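Sts-2 protein (Mus musculus, PDB 3D4I) carries an acid-dependent phosphatase activity in its 2H-phosphatase domain, the part described here, and probably interferes with CBL-mediated down-regulation of receptor tyrosine kinases. Local coordinates at residues S68-F73 and L258-N263; F73-A78 and A104-E109; P96-V101 and A149-D154. One frame throughout, in Å; residues are numbered along the deposited sequence.

Interaction 1: residues S68-F73 and L258-N263; sequences SSCGIF and LTHGAN
Cys70 holds SG anti to its backbone N (chi1 -175°), and His260 turns its ring between its own backbone N and carbonyl carbon (chi1 63°); these settings point sulfur and imidazole at each other. The contact lays the C-terminal tail of a histidine phosphatase domain over the first turn of helix 69-85, where Ser68 is the N-cap: its OG accepts from Gly71 N at 2.9 Å. Cys70 SG comes obliquely to the imidazole, 3.7 Å from His260 CE1. Phe73 offers an edge, with His260 CD2 lying near its plane 4.0 Å from Phe73 CE2. The two side chains pass in opposite directions, their ring planes 57° apart in an oblique pairing. The second subunit crowds in as well: its own Phe73 stacks on this Phe73, and its Glu19 and Asn263 bind the tail, making the region part of the dimer interface. With an alanine in place of His260, Cys70 SG and the Phe73 edge would probably lose their cover, and Gln74 NE2 its hydrogen-bond mate at the imidazole. The ring is steadied from within the tail too, since His260 ND1 donates an almost straight bond to Gly261 O, 2.9 Å away and practically in the imidazole plane.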
ATOM      1  N   SER A  68       3.713   6.340   6.858  1.00 12.91           N
ATOM      2  CA  SER A  68       4.573   5.936   5.734  1.00 12.86           C
ATOM      3  C   SER A  68       3.780   5.998   4.451  1.00 13.11           C
ATOM      4  O   SER A  68       2.545   6.156   4.482  1.00 13.71           O
ATOM      5  CB  SER A  68       5.053   4.510   5.952  1.00 12.67           C
ATOM      6  OG  SER A  68       3.929   3.623   5.925  1.00 13.29           O
ATOM      7  N   SER A  69       4.461   5.861   3.313  1.00 12.53           N
ATOM      8  CA  SER A  69       3.764   5.745   2.027  1.00 12.75           C
ATOM      9  C   SER A  69       2.744   4.590   2.037  1.00 12.89           C
ATOM     10  O   SER A  69       1.636   4.713   1.507  1.00 12.17           O
ATOM     11  CB  SER A  69       4.793   5.520   0.916  1.00 12.53           C
ATOM     12  OG  SER A  69       5.659   6.659   0.853  1.00 16.38           O
ATOM     13  N   CYS A  70       3.118   3.480   2.662  1.00 13.39           N
ATOM     14  CA  CYS A  70       2.215   2.322   2.767  1.00 13.62           C
ATOM     15  C   CYS A  70       1.006   2.652   3.677  1.00 14.30           C
ATOM     16  O   CYS A  70      -0.119   2.277   3.362  1.00 15.06           O
ATOM     17  CB  CYS A  70       2.977   1.117   3.307  1.00 14.22           C
ATOM     18  SG  CYS A  70       2.006  -0.406   3.350  1.00 16.25           S
ATOM     19  N   GLY A  71       1.232   3.376   4.775  1.00 13.55           N
ATOM     20  CA  GLY A  71       0.107   3.821   5.641  1.00 13.90           C
ATOM     21  C   GLY A  71      -0.898   4.687   4.887  1.00 14.13           C
ATOM     22  O   GLY A  71      -2.117   4.580   5.083  1.00 14.30           O
ATOM     23  N   ILE A  72      -0.382   5.577   4.048  1.00 13.61           N
ATOM     24  CA  ILE A  72      -1.237   6.417   3.189  1.00 13.95           C
ATOM     25  C   ILE A  72      -2.052   5.552   2.244  1.00 13.86           C
ATOM     26  O   ILE A  72      -3.245   5.795   2.072  1.00 13.83           O
ATOM     27  CB  ILE A  72      -0.398   7.451   2.368  1.00 13.58           C
ATOM     28  CG1 ILE A  72       0.271   8.468   3.314  1.00 12.71           C
ATOM     29  CG2 ILE A  72      -1.276   8.169   1.331  1.00 14.74           C
ATOM     30  CD1 ILE A  72       1.461   9.271   2.651  1.00 15.09           C
ATOM     31  N   PHE A  73      -1.399   4.581   1.592  1.00 12.86           N
ATOM     32  CA  PHE A  73      -2.101   3.602   0.754  1.00 13.64           C
ATOM     33  C   PHE A  73      -3.206   2.867   1.541  1.00 13.39           C
ATOM     34  O   PHE A  73      -4.326   2.742   1.039  1.00 12.60           O
ATOM     35  CB  PHE A  73      -1.105   2.619   0.086  1.00 14.53           C
ATOM     36  CG  PHE A  73      -1.596   1.178   0.021  1.00 16.09           C
ATOM     37  CD1 PHE A  73      -2.544   0.785  -0.942  1.00 14.25           C
ATOM     38  CD2 PHE A  73      -1.102   0.225   0.907  1.00 17.13           C
ATOM     39  CE1 PHE A  73      -2.992  -0.548  -0.998  1.00 15.19           C
ATOM     40  CE2 PHE A  73      -1.547  -1.134   0.852  1.00 15.75           C
ATOM     41  CZ  PHE A  73      -2.502  -1.496  -0.102  1.00 13.92           C
ATOM     42  N   LEU A 258      -7.884  -5.676   5.614  1.00 18.75           N
ATOM     43  CA  LEU A 258      -6.839  -5.534   4.625  1.00 18.16           C
ATOM     44  C   LEU A 258      -5.647  -6.348   5.100  1.00 18.59           C
ATOM     45  O   LEU A 258      -5.057  -6.041   6.144  1.00 19.57           O
ATOM     46  CB  LEU A 258      -6.453  -4.065   4.452  1.00 18.45           C
ATOM     47  CG  LEU A 258      -5.110  -3.830   3.730  1.00 18.02           C
ATOM     48  CD1 LEU A 258      -5.125  -4.317   2.294  1.00 17.41           C
ATOM     49  CD2 LEU A 258      -4.747  -2.336   3.850  1.00 20.91           C
ATOM     50  N   THR A 259      -5.298  -7.379   4.337  1.00 17.74           N
ATOM     51  CA  THR A 259      -4.174  -8.251   4.672  1.00 17.51           C
ATOM     52  C   THR A 259      -3.169  -8.152   3.531  1.00 16.19           C
ATOM     53  O   THR A 259      -3.538  -8.389   2.367  1.00 14.68           O
ATOM     54  CB  THR A 259      -4.638  -9.738   4.754  1.00 17.99           C
ATOM     55  OG1 THR A 259      -5.825  -9.853   5.566  1.00 19.16           O
ATOM     56  CG2 THR A 259      -3.527 -10.635   5.316  1.00 19.22           C
ATOM     57  N   HIS A 260      -1.923  -7.788   3.832  1.00 14.62           N
ATOM     58  CA  HIS A 260      -0.864  -7.813   2.799  1.00 14.28           C
ATOM     59  C   HIS A 260       0.480  -8.195   3.392  1.00 14.82           C
ATOM     60  O   HIS A 260       0.631  -8.212   4.609  1.00 15.27           O
ATOM     61  CB  HIS A 260      -0.748  -6.473   2.012  1.00 13.83           C
ATOM     62  CG  HIS A 260      -0.368  -5.281   2.855  1.00 13.76           C
ATOM     63  ND1 HIS A 260       0.922  -5.031   3.267  1.00 12.52           N
ATOM     64  CD2 HIS A 260      -1.118  -4.246   3.326  1.00 15.40           C
ATOM     65  CE1 HIS A 260       0.957  -3.912   3.971  1.00 12.87           C
ATOM     66  NE2 HIS A 260      -0.271  -3.419   4.026  1.00 15.30           N
ATOM     67  N   GLY A 261       1.451  -8.510   2.541  1.00 15.07           N
ATOM     68  CA  GLY A 261       2.809  -8.854   3.000  1.00 15.16           C
ATOM     69  C   GLY A 261       3.718  -7.651   3.155  1.00 15.91           C
ATOM     70  O   GLY A 261       3.361  -6.516   2.770  1.00 15.78           O
ATOM     71  N   ALA A 262       4.892  -7.892   3.740  1.00 15.87           N
ATOM     72  CA  ALA A 262       5.941  -6.897   3.863  1.00 16.52           C
ATOM     73  C   ALA A 262       6.676  -6.739   2.530  1.00 17.09           C
ATOM     74  O   ALA A 262       6.429  -7.472   1.552  1.00 17.85           O
ATOM     75  CB  ALA A 262       6.946  -7.267   5.031  1.00 15.85           C
ATOM     76  N   ASN A 263       7.539  -5.740   2.482  1.00 17.84           N
ATOM     77  CA  ASN A 263       8.483  -5.614   1.394  1.00 19.23           C
ATOM     78  C   ASN A 263       9.846  -5.350   2.002  1.00 20.07           C
ATOM     79  O   ASN A 263      10.024  -4.367   2.721  1.00 19.71           O
ATOM     80  CB  ASN A 263       8.070  -4.504   0.445  1.00 19.04           C
ATOM     81  CG  ASN A 263       8.971  -4.415  -0.794  1.00 20.75           C
ATOM     82  OD1 ASN A 263       8.492  -4.356  -1.902  1.00 26.97           O
ATOM     83  ND2 ASN A 263      10.268  -4.386  -0.587  1.00 26.11           N
TER

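Interaction 2: residues F73-A78 and A104-E109; sequences FQARLA and AKHILE
Ala75 and His106 bring their helices together, and the contact illustrates how a small side chain permits close packing while long polar ones finish its border. The axes of 73-78 and 104-109 approach to 7.5 Å and run broadly the same way, 38° apart, as neighbouring helices of an alpha/beta histidine phosphatase domain. In the tight part, Ala75 CB sits 3.7 Å from His106 CB. One residue further along the second helix, Ile107 CG1 comes to 3.5 Å from Ala75 O, so an aliphatic branch packs on a carbonyl of the facing backbone.

The other part is polar and wetter. Arg76 keeps its chain extended from CG to NE, which carries the guanidinium across the imidazole of His106 at a slant, the two planes nearly perpendicular (88°). Arg76 NH2 thereby comes 3.7 Å from His106 CE1. One water gathers the polar groups: it accepts from Arg76 NE at 2.6 Å, is bonded to His106 ND1 at 3.0 Å, and donates to Glu109 OE1 at 2.5 Å. It lies in both the guanidinium and the imidazole planes, and so links the arginine to the carboxylate indirectly. Arg76 NH2 and Glu109 OE1, 4.5 Å apart, are too far for a salt bridge, though their charges would probably still attract.

Helix 98-111 turns Ala104 and Leu108 onto Ile119 of strand 119-121, completing a beta-alpha-beta crossover from strand 89-94. Along helix 69-85 the packing extends through Ile72 against His106 and Leu82 against Ile107.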
ATOM      1  N   PHE A  73      -1.399   4.581   1.592  1.00 12.86           N
ATOM      2  CA  PHE A  73      -2.101   3.602   0.754  1.00 13.64           C
ATOM      3  C   PHE A  73      -3.206   2.867   1.541  1.00 13.39           C
ATOM      4  O   PHE A  73      -4.326   2.742   1.039  1.00 12.60           O
ATOM      5  CB  PHE A  73      -1.105   2.619   0.086  1.00 14.53           C
ATOM      6  CG  PHE A  73      -1.596   1.178   0.021  1.00 16.09           C
ATOM      7  CD1 PHE A  73      -2.544   0.785  -0.942  1.00 14.25           C
ATOM      8  CD2 PHE A  73      -1.102   0.225   0.907  1.00 17.13           C
ATOM      9  CE1 PHE A  73      -2.992  -0.548  -0.998  1.00 15.19           C
ATOM     10  CE2 PHE A  73      -1.547  -1.134   0.852  1.00 15.75           C
ATOM     11  CZ  PHE A  73      -2.502  -1.496  -0.102  1.00 13.92           C
ATOM     12  N   GLN A  74      -2.900   2.389   2.761  1.00 13.02           N
ATOM     13  CA  GLN A  74      -3.894   1.665   3.552  1.00 13.23           C
ATOM     14  C   GLN A  74      -5.108   2.550   3.858  1.00 13.55           C
ATOM     15  O   GLN A  74      -6.240   2.110   3.721  1.00 13.20           O
ATOM     16  CB  GLN A  74      -3.284   1.124   4.850  1.00 13.16           C
ATOM     17  CG  GLN A  74      -2.103   0.154   4.605  1.00 12.90           C
ATOM     18  CD  GLN A  74      -1.282  -0.045   5.859  1.00 12.58           C
ATOM     19  OE1 GLN A  74      -1.243   0.821   6.729  1.00 12.87           O
ATOM     20  NE2 GLN A  74      -0.645  -1.191   5.964  1.00 12.22           N
ATOM     21  N   ALA A  75      -4.856   3.800   4.241  1.00 12.87           N
ATOM     22  CA  ALA A  75      -5.915   4.742   4.595  1.00 13.20           C
ATOM     23  C   ALA A  75      -6.803   5.051   3.395  1.00 14.31           C
ATOM     24  O   ALA A  75      -8.040   5.012   3.495  1.00 13.39           O
ATOM     25  CB  ALA A  75      -5.294   6.055   5.174  1.00 12.52           C
ATOM     26  N   ARG A  76      -6.174   5.302   2.250  1.00 14.56           N
ATOM     27  CA  ARG A  76      -6.917   5.555   1.017  1.00 16.01           C
ATOM     28  C   ARG A  76      -7.734   4.344   0.554  1.00 15.74           C
ATOM     29  O   ARG A  76      -8.877   4.490   0.064  1.00 16.59           O
ATOM     30  CB  ARG A  76      -5.975   6.059  -0.093  1.00 16.75           C
ATOM     31  CG  ARG A  76      -5.335   7.466   0.151  1.00 16.26           C
ATOM     32  CD  ARG A  76      -4.522   7.925  -1.097  1.00 19.32           C
ATOM     33  NE  ARG A  76      -4.078   9.335  -1.026  1.00 25.39           N
ATOM     34  CZ  ARG A  76      -2.946   9.830  -1.549  1.00 29.56           C
ATOM     35  NH1 ARG A  76      -2.067   9.049  -2.177  1.00 28.96           N
ATOM     36  NH2 ARG A  76      -2.692  11.136  -1.442  1.00 31.21           N
ATOM     37  N   LEU A  77      -7.158   3.147   0.681  1.00 15.86           N
ATOM     38  CA  LEU A  77      -7.856   1.915   0.293  1.00 15.52           C
ATOM     39  C   LEU A  77      -9.117   1.690   1.137  1.00 15.87           C
ATOM     40  O   LEU A  77     -10.193   1.352   0.612  1.00 16.28           O
ATOM     41  CB  LEU A  77      -6.917   0.698   0.409  1.00 15.65           C
ATOM     42  CG  LEU A  77      -7.333  -0.595  -0.313  1.00 14.77           C
ATOM     43  CD1 LEU A  77      -7.202  -0.407  -1.842  1.00 14.07           C
ATOM     44  CD2 LEU A  77      -6.474  -1.728   0.172  1.00 16.49           C
ATOM     45  N   ALA A  78      -8.980   1.864   2.442  1.00 15.63           N
ATOM     46  CA  ALA A  78     -10.136   1.872   3.362  1.00 15.68           C
ATOM     47  C   ALA A  78     -11.207   2.925   3.015  1.00 15.68           C
ATOM     48  O   ALA A  78     -12.396   2.615   3.023  1.00 15.97           O
ATOM     49  CB  ALA A  78      -9.651   2.068   4.806  1.00 15.04           C
ATOM     50  N   ALA A 104      -7.317  10.148   8.866  1.00 14.39           N
ATOM     51  CA  ALA A 104      -8.639  10.749   8.704  1.00 15.54           C
ATOM     52  C   ALA A 104      -8.769  11.494   7.374  1.00 16.23           C
ATOM     53  O   ALA A 104      -9.748  11.305   6.657  1.00 17.05           O
ATOM     54  CB  ALA A 104      -8.975  11.687   9.886  1.00 14.95           C
ATOM     55  N   LYS A 105      -7.789  12.344   7.052  1.00 17.17           N
ATOM     56  CA  LYS A 105      -7.804  13.105   5.798  1.00 18.50           C
ATOM     57  C   LYS A 105      -7.872  12.175   4.581  1.00 17.90           C
ATOM     58  O   LYS A 105      -8.670  12.387   3.684  1.00 18.16           O
ATOM     59  CB  LYS A 105      -6.571  14.029   5.713  1.00 19.22           C
ATOM     60  CG  LYS A 105      -6.401  14.801   4.365  1.00 21.62           C
ATOM     61  CD  LYS A 105      -5.024  15.530   4.326  1.00 22.45           C
ATOM     62  CE  LYS A 105      -4.862  16.500   3.164  1.00 24.99           C
ATOM     63  NZ  LYS A 105      -3.449  17.010   3.151  1.00 30.69           N
ATOM     64  N   HIS A 106      -7.034  11.137   4.552  1.00 17.22           N
ATOM     65  CA  HIS A 106      -6.977  10.249   3.372  1.00 18.45           C
ATOM     66  C   HIS A 106      -8.281   9.458   3.175  1.00 17.99           C
ATOM     67  O   HIS A 106      -8.781   9.322   2.057  1.00 18.92           O
ATOM     68  CB  HIS A 106      -5.747   9.328   3.467  1.00 18.40           C
ATOM     69  CG  HIS A 106      -4.449  10.049   3.285  1.00 19.73           C
ATOM     70  ND1 HIS A 106      -4.148  10.774   2.149  1.00 21.15           N
ATOM     71  CD2 HIS A 106      -3.364  10.150   4.095  1.00 20.03           C
ATOM     72  CE1 HIS A 106      -2.939  11.297   2.273  1.00 22.36           C
ATOM     73  NE2 HIS A 106      -2.448  10.941   3.449  1.00 22.70           N
ATOM     74  N   ILE A 107      -8.860   8.979   4.269  1.00 17.44           N
ATOM     75  CA  ILE A 107     -10.186   8.353   4.203  1.00 17.25           C
ATOM     76  C   ILE A 107     -11.234   9.320   3.613  1.00 17.99           C
ATOM     77  O   ILE A 107     -11.955   8.957   2.681  1.00 18.03           O
ATOM     78  CB  ILE A 107     -10.638   7.837   5.598  1.00 16.86           C
ATOM     79  CG1 ILE A 107      -9.759   6.671   6.060  1.00 17.93           C
ATOM     80  CG2 ILE A 107     -12.115   7.428   5.595  1.00 15.80           C
ATOM     81  CD1 ILE A 107      -9.993   6.279   7.517  1.00 17.11           C
ATOM     82  N   LEU A 108     -11.311  10.539   4.155  1.00 18.13           N
ATOM     83  CA  LEU A 108     -12.256  11.547   3.671  1.00 19.76           C
ATOM     84  C   LEU A 108     -12.065  11.930   2.201  1.00 21.09           C
ATOM     85  O   LEU A 108     -13.043  12.167   1.494  1.00 20.72           O
ATOM     86  CB  LEU A 108     -12.193  12.803   4.537  1.00 20.68           C
ATOM     87  CG  LEU A 108     -12.917  12.779   5.893  1.00 21.55           C
ATOM     88  CD1 LEU A 108     -12.360  13.904   6.739  1.00 24.41           C
ATOM     89  CD2 LEU A 108     -14.436  12.941   5.713  1.00 23.86           C
ATOM     90  N   GLU A 109     -10.811  12.018   1.752  1.00 22.26           N
ATOM     91  CA  GLU A 109     -10.509  12.337   0.358  1.00 23.36           C
ATOM     92  C   GLU A 109     -11.063  11.262  -0.574  1.00 23.23           C
ATOM     93  O   GLU A 109     -11.706  11.574  -1.591  1.00 22.45           O
ATOM     94  CB  GLU A 109      -9.014  12.588   0.162  1.00 24.35           C
ATOM     95  CG  GLU A 109      -8.605  14.011   0.514  1.00 26.15           C
ATOM     96  CD  GLU A 109      -7.087  14.215   0.568  1.00 27.49           C
ATOM     97  OE1 GLU A 109      -6.317  13.310   0.163  1.00 33.77           O
ATOM     98  OE2 GLU A 109      -6.668  15.294   1.028  1.00 34.46           O
TER
HETATM   99  O   HOH W   1      -5.976  10.878  -0.215  1.00 39.65           O

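Interaction 3: residues P96-V101 and A149-D154; sequences PALRCV and ANFNVD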
ATOM      1  N   PRO A  96      -5.254  13.801  18.127  1.00 17.58           N
ATOM      2  CA  PRO A  96      -4.355  14.886  17.671  1.00 17.22           C
ATOM      3  C   PRO A  96      -2.994  14.420  17.061  1.00 17.55           C
ATOM      4  O   PRO A  96      -2.279  15.238  16.438  1.00 17.28           O
ATOM      5  CB  PRO A  96      -4.134  15.715  18.951  1.00 17.49           C
ATOM      6  CG  PRO A  96      -4.317  14.719  20.089  1.00 16.55           C
ATOM      7  CD  PRO A  96      -5.480  13.852  19.584  1.00 16.66           C
ATOM      8  N   ALA A  97      -2.642  13.143  17.235  1.00 17.20           N
ATOM      9  CA  ALA A  97      -1.438  12.573  16.618  1.00 16.95           C
ATOM     10  C   ALA A  97      -1.474  12.738  15.100  1.00 17.19           C
ATOM     11  O   ALA A  97      -2.515  12.534  14.456  1.00 16.95           O
ATOM     12  CB  ALA A  97      -1.259  11.108  17.002  1.00 17.87           C
ATOM     13  N   LEU A  98      -0.339  13.121  14.520  1.00 16.41           N
ATOM     14  CA  LEU A  98      -0.277  13.352  13.082  1.00 16.57           C
ATOM     15  C   LEU A  98      -0.785  12.152  12.301  1.00 16.55           C
ATOM     16  O   LEU A  98      -1.563  12.309  11.378  1.00 17.67           O
ATOM     17  CB  LEU A  98       1.175  13.659  12.654  1.00 16.40           C
ATOM     18  CG  LEU A  98       1.432  13.938  11.171  1.00 16.17           C
ATOM     19  CD1 LEU A  98       0.573  15.090  10.653  1.00 17.04           C
ATOM     20  CD2 LEU A  98       2.943  14.219  10.957  1.00 17.21           C
ATOM     21  N   ARG A  99      -0.305  10.966  12.665  1.00 16.63           N
ATOM     22  CA  ARG A  99      -0.674   9.716  11.986  1.00 17.00           C
ATOM     23  C   ARG A  99      -2.186   9.503  11.932  1.00 17.10           C
ATOM     24  O   ARG A  99      -2.699   9.007  10.929  1.00 17.12           O
ATOM     25  CB  ARG A  99       0.059   8.515  12.625  1.00 16.44           C
ATOM     26  CG  ARG A  99      -0.286   8.261  14.103  1.00 17.24           C
ATOM     27  CD  ARG A  99       0.763   7.354  14.679  1.00 17.75           C
ATOM     28  NE  ARG A  99       0.586   7.008  16.086  1.00 18.15           N
ATOM     29  CZ  ARG A  99       1.075   7.670  17.130  1.00 17.49           C
ATOM     30  NH1 ARG A  99       1.732   8.827  16.984  1.00 17.25           N
ATOM     31  NH2 ARG A  99       0.873   7.177  18.344  1.00 17.21           N
ATOM     32  N   CYS A 100      -2.890   9.932  12.988  1.00 17.13           N
ATOM     33  CA  CYS A 100      -4.344   9.826  13.057  1.00 17.13           C
ATOM     34  C   CYS A 100      -5.041  10.879  12.231  1.00 16.72           C
ATOM     35  O   CYS A 100      -5.937  10.555  11.459  1.00 16.37           O
ATOM     36  CB  CYS A 100      -4.847   9.874  14.510  1.00 16.86           C
ATOM     37  SG  CYS A 100      -4.189   8.572  15.537  1.00 18.27           S
ATOM     38  N   VAL A 101      -4.643  12.144  12.372  1.00 16.65           N
ATOM     39  CA  VAL A 101      -5.210  13.196  11.497  1.00 17.00           C
ATOM     40  C   VAL A 101      -4.954  12.902   9.986  1.00 15.91           C
ATOM     41  O   VAL A 101      -5.842  13.136   9.142  1.00 16.24           O
ATOM     42  CB  VAL A 101      -4.762  14.652  11.900  1.00 17.41           C
ATOM     43  CG1 VAL A 101      -5.410  15.679  11.010  1.00 20.44           C
ATOM     44  CG2 VAL A 101      -5.140  14.980  13.341  1.00 17.28           C
ATOM     45  N   ALA A 149      -1.458  23.044   6.439  1.00 37.02           N
ATOM     46  CA  ALA A 149      -1.059  21.818   5.757  1.00 37.06           C
ATOM     47  C   ALA A 149      -2.217  21.139   5.016  1.00 37.22           C
ATOM     48  O   ALA A 149      -2.110  19.976   4.610  1.00 37.32           O
ATOM     49  CB  ALA A 149      -0.409  20.861   6.748  1.00 36.87           C
ATOM     50  N   ASN A 150      -3.313  21.878   4.844  1.00 37.01           N
ATOM     51  CA  ASN A 150      -4.460  21.441   4.048  1.00 37.57           C
ATOM     52  C   ASN A 150      -5.271  20.319   4.726  1.00 37.01           C
ATOM     53  O   ASN A 150      -5.850  19.474   4.053  1.00 37.12           O
ATOM     54  CB  ASN A 150      -4.026  21.059   2.614  1.00 38.25           C
ATOM     55  CG  ASN A 150      -5.207  20.801   1.680  1.00 40.41           C
ATOM     56  OD1 ASN A 150      -6.223  21.507   1.717  1.00 43.62           O
ATOM     57  ND2 ASN A 150      -5.078  19.774   0.840  1.00 42.66           N
ATOM     58  N   PHE A 151      -5.295  20.322   6.056  1.00 36.18           N
ATOM     59  CA  PHE A 151      -6.207  19.474   6.818  1.00 35.98           C
ATOM     60  C   PHE A 151      -7.428  20.301   7.140  1.00 35.37           C
ATOM     61  O   PHE A 151      -7.310  21.364   7.752  1.00 36.04           O
ATOM     62  CB  PHE A 151      -5.553  18.983   8.113  1.00 35.96           C
ATOM     63  CG  PHE A 151      -4.429  18.024   7.891  1.00 36.20           C
ATOM     64  CD1 PHE A 151      -4.675  16.666   7.750  1.00 36.44           C
ATOM     65  CD2 PHE A 151      -3.123  18.473   7.808  1.00 36.35           C
ATOM     66  CE1 PHE A 151      -3.637  15.779   7.540  1.00 36.59           C
ATOM     67  CE2 PHE A 151      -2.080  17.590   7.594  1.00 37.04           C
ATOM     68  CZ  PHE A 151      -2.337  16.241   7.457  1.00 36.76           C
ATOM     69  N   ASN A 152      -8.601  19.845   6.704  1.00 34.68           N
ATOM     70  CA  ASN A 152      -9.837  20.573   6.945  1.00 33.77           C
ATOM     71  C   ASN A 152     -10.335  20.329   8.370  1.00 33.23           C
ATOM     72  O   ASN A 152     -11.380  19.720   8.574  1.00 32.61           O
ATOM     73  CB  ASN A 152     -10.910  20.207   5.908  1.00 34.06           C
ATOM     74  CG  ASN A 152     -12.146  21.101   5.995  1.00 34.59           C
ATOM     75  OD1 ASN A 152     -12.102  22.177   6.591  1.00 34.21           O
ATOM     76  ND2 ASN A 152     -13.251  20.657   5.395  1.00 32.92           N
ATOM     77  N   VAL A 153      -9.557  20.804   9.339  1.00 32.69           N
ATOM     78  CA  VAL A 153      -9.854  20.653  10.768  1.00 32.69           C
ATOM     79  C   VAL A 153     -10.959  21.615  11.246  1.00 32.42           C
ATOM     80  O   VAL A 153     -11.184  22.664  10.639  1.00 32.41           O
ATOM     81  CB  VAL A 153      -8.566  20.829  11.607  1.00 32.70           C
ATOM     82  CG1 VAL A 153      -8.883  21.327  13.011  1.00 34.25           C
ATOM     83  CG2 VAL A 153      -7.753  19.528  11.654  1.00 32.15           C
ATOM     84  N   ASP A 154     -11.655  21.239  12.318  1.00 32.08           N
ATOM     85  CA  ASP A 154     -12.732  22.055  12.868  1.00 32.49           C
ATOM     86  C   ASP A 154     -12.211  23.036  13.932  1.00 32.31           C
ATOM     87  O   ASP A 154     -11.928  22.658  15.073  1.00 32.06           O
ATOM     88  CB  ASP A 154     -13.860  21.174  13.426  1.00 32.05           C
ATOM     89  CG  ASP A 154     -15.142  21.961  13.717  1.00 33.13           C
ATOM     90  OD1 ASP A 154     -15.077  23.211  13.821  1.00 33.11           O
ATOM     91  OD2 ASP A 154     -16.214  21.324  13.848  1.00 32.30           O
TER
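A Schellman motif ends helix 143-148 and delivers Phe151 into a buried apolar cluster against Val101 and Leu98, on the first turn of helix 98-111. In that motif Asn150, with positive phi, is the C-prime residue; Phe151 N bonds back to Leu146 O, and Asn150 N to Lys147 O. The chain thus leaves the helix sharply, and the aromatic ring is directed at its target by a CG set beside the backbone N (chi1 -68°). The main touch is by one methyl: Val101 CG1 reaches Phe151 CD1 at 3.5 Å, coming obliquely to the ring. Val101 O lies close as well, 3.8 Å from Phe151 CE1. Looser is Leu98, whose CD1 is 4.5 Å from Phe151 CZ. Leu146 of the preceding helix packs on both Val101 and Phe151, and backbone bonds from Asn152 and Asp154 to Ile119 tie the loop to strand 119-121. Arg99, between the two packing residues in sequence, points elsewhere: it forms a salt bridge with Glu132 and touches His202 and His17, the latter belonging to the Arg-His-Gly signature of the histidine phosphatases.

Across the two segments no hydrogen bond forms, so their adhesion rests on dispersion and the exclusion of water. The ring also takes a cation-pi contact from Lys105, whose positive charge would probably polarise the aromatic electrons.

After strand 11-16 and two short helices, the chain reaches helix 69-85; 68-73 covers its N-cap and first turn, and 73-78 the turn after; interactions 1 and 2 share Phe73 there. Strand 89-94 leads to 96-101, which runs into helix 98-111, and then to 104-109 further along it, where interaction 2 closes a short loop. The chain goes on to 149-154, closing interaction 3, whose segments alternate with those of interaction 2, so the two cross. Only at 258-263 does interaction 1 close, and the other two nest inside its long loop. Together they join the C-terminal tail, two helices and the loop after helix 143-148. Lys105 bridges interactions 2 and 3; interactions 1 and 3 do not touch.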